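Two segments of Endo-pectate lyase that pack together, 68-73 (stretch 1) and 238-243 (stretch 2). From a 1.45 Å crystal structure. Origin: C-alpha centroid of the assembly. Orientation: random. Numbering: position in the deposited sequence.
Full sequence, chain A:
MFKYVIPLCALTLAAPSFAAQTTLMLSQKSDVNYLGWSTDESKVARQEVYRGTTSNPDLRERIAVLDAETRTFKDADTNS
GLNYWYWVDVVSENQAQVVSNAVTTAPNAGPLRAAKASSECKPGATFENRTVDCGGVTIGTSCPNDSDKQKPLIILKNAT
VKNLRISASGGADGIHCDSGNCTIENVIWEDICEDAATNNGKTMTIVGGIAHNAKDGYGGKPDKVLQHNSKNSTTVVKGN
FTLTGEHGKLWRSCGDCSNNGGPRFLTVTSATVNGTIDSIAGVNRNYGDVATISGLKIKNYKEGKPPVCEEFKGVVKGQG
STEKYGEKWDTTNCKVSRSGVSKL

Stretch 1, residues 68-73: AETRTF
Stretch 2 (238-243) KGNFTL

The two stretches run in roughly the same direction, 28° apart end to end, with Thr70 nearest Gly239 in register (CA to CA 4.5 Å). Stretch 1 passes from loop into strand at Thr72; in stretch 2, loop at Gly239 and Asn240 leads into strand at Phe241. Together they bury 235 Å².

Ala68 lies out of reach (phi/psi -84/-10), but its carbonyl serves Arg71. Glu69 (-95/-33; chi1 m, chi2 p) contributes backbone: Glu69 O lies 3.5 Å from Gly239 CA, a nearly straight CA-H...O contact. Gly239 suits this place because its phi/psi of 71/16 favours glycine, and an ideal CB there would sit a tight 3.5 Å from Arg71 CG.

Thr70 (-66/154, chi1 t) turns its CB sideways. Thr70 OG1 donates to Thr72 O at 3.0 Å and accepts a weak bond from Asn240 ND2 at 3.4 Å; a hydroxyl can play both roles at once. Asn240 points toward stretch 1 from a left-handed backbone (63/46; chi1 t, chi2 22°), and asparagine tolerates positive phi better than most non-glycine residues.

Arg71 (-131/14) makes the backbone bond between the stretches, Arg71 N donating to Gly239 O at 2.9 Å. Its side chain (m, m, t, chi4 -89°) leads away at its end and folds back, Arg71 NH1 donating to Ala68 O at 2.9 Å and Thr70 O at 3.0 Å, so the guanidinium braces the loop.

Thr72 (-139/161, chi1 p) points toward stretch 2, and Thr72 OG1 donates to Asn240 O at 2.8 Å. Asn240 O also accepts from Thr242 OG1 at 2.9 Å (Thr242 -118/132, chi1 m). Two small, buried threonines thus converge on one acceptor, with Thr72 OG1 3.3 Å from Thr242 OG1.

Phe73 (-157/149; chi1 t, chi2 72°) and Phe241 (-51/130; chi1 t, chi2 48°) point away, and the hydrogen bonds across the contact come from backbone groups, threonine hydroxyls and the Asn240 amide. Lys238 (-147/-174; p, t, t, t) and Leu243 (-104/132; m, t) complete stretch 2.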

# COMPACT_ATOMS: atom_id res chain seq x y z
N ALA A 68 -4.03 9.60 -15.15
CA ALA A 68 -3.86 8.22 -15.60
C ALA A 68 -3.04 7.32 -14.70
O ALA A 68 -3.01 6.10 -14.91
CB ALA A 68 -3.23 8.23 -16.99
N GLU A 69 -2.39 7.90 -13.70
CA GLU A 69 -1.50 7.14 -12.83
C GLU A 69 -2.07 6.61 -11.53
O GLU A 69 -1.68 5.54 -11.06
CB GLU A 69 -0.26 8.00 -12.54
CG GLU A 69 0.52 8.42 -13.80
CD GLU A 69 -0.10 9.60 -14.56
OE1 GLU A 69 0.09 9.67 -15.79
OE2 GLU A 69 -0.75 10.46 -13.94
N THR A 70 -3.00 7.34 -10.94
CA THR A 70 -3.57 6.89 -9.69
C THR A 70 -4.38 5.60 -9.84
O THR A 70 -4.89 5.29 -10.92
CB THR A 70 -4.46 7.99 -9.06
OG1 THR A 70 -4.81 7.60 -7.73
CG2 THR A 70 -5.75 8.20 -9.87
N ARG A 71 -4.47 4.84 -8.76
CA ARG A 71 -5.26 3.62 -8.77
C ARG A 71 -6.18 3.60 -7.55
O ARG A 71 -6.76 2.57 -7.20
CB ARG A 71 -4.35 2.38 -8.78
CG ARG A 71 -3.58 2.22 -10.09
CD ARG A 71 -4.50 1.92 -11.27
NE ARG A 71 -3.74 1.65 -12.49
CZ ARG A 71 -3.36 2.57 -13.38
NH1 ARG A 71 -3.66 3.85 -13.21
NH2 ARG A 71 -2.67 2.20 -14.45
N THR A 72 -6.30 4.76 -6.91
CA THR A 72 -7.17 4.89 -5.74
C THR A 72 -7.93 6.22 -5.78
O THR A 72 -7.55 7.16 -6.48
CB THR A 72 -6.37 4.85 -4.41
OG1 THR A 72 -5.50 5.99 -4.34
CG2 THR A 72 -5.55 3.55 -4.28
N PHE A 73 -9.00 6.28 -5.01
CA PHE A 73 -9.83 7.48 -4.92
C PHE A 73 -10.59 7.45 -3.61
O PHE A 73 -10.91 6.39 -3.09
CB PHE A 73 -10.84 7.51 -6.07
CG PHE A 73 -11.76 8.69 -6.04
CD1 PHE A 73 -11.28 9.96 -6.35
CD2 PHE A 73 -13.10 8.55 -5.69
CE1 PHE A 73 -12.11 11.07 -6.32
CE2 PHE A 73 -13.95 9.66 -5.65
CZ PHE A 73 -13.46 10.92 -5.97
N LYS A 238 3.78 3.04 -5.85
CA LYS A 238 3.17 3.93 -6.83
C LYS A 238 1.67 3.70 -6.93
O LYS A 238 1.10 2.96 -6.14
CB LYS A 238 3.83 3.74 -8.20
CG LYS A 238 3.74 2.35 -8.80
CD LYS A 238 4.61 2.29 -10.04
CE LYS A 238 4.67 0.92 -10.66
NZ LYS A 238 5.39 1.02 -11.97
N GLY A 239 1.02 4.38 -7.87
CA GLY A 239 -0.41 4.20 -8.04
C GLY A 239 -1.24 4.80 -6.93
O GLY A 239 -2.42 4.49 -6.79
N ASN A 240 -0.62 5.68 -6.14
CA ASN A 240 -1.28 6.33 -5.03
C ASN A 240 -1.76 5.39 -3.93
O ASN A 240 -2.90 5.49 -3.45
CB ASN A 240 -2.43 7.22 -5.52
CG ASN A 240 -2.79 8.31 -4.52
OD1 ASN A 240 -1.97 8.69 -3.67
ND2 ASN A 240 -4.00 8.83 -4.62
N PHE A 241 -0.88 4.47 -3.56
CA PHE A 241 -1.10 3.54 -2.45
C PHE A 241 -1.52 4.46 -1.30
O PHE A 241 -0.85 5.46 -1.02
CB PHE A 241 0.22 2.85 -2.15
CG PHE A 241 0.21 1.95 -0.94
CD1 PHE A 241 -0.80 1.00 -0.76
CD2 PHE A 241 1.26 1.98 -0.04
CE1 PHE A 241 -0.76 0.10 0.31
CE2 PHE A 241 1.31 1.08 1.04
CZ PHE A 241 0.31 0.14 1.21
N THR A 242 -2.63 4.14 -0.65
CA THR A 242 -3.16 4.99 0.41
C THR A 242 -3.21 4.34 1.77
O THR A 242 -3.68 3.21 1.91
CB THR A 242 -4.58 5.43 0.03
OG1 THR A 242 -4.52 6.21 -1.16
CG2 THR A 242 -5.22 6.27 1.15
N LEU A 243 -2.71 5.07 2.76
CA LEU A 243 -2.72 4.59 4.13
C LEU A 243 -3.83 5.33 4.87
O LEU A 243 -3.94 6.55 4.76
CB LEU A 243 -1.39 4.88 4.83
CG LEU A 243 -0.13 4.26 4.23
CD1 LEU A 243 1.04 4.52 5.15
CD2 LEU A 243 -0.32 2.77 4.01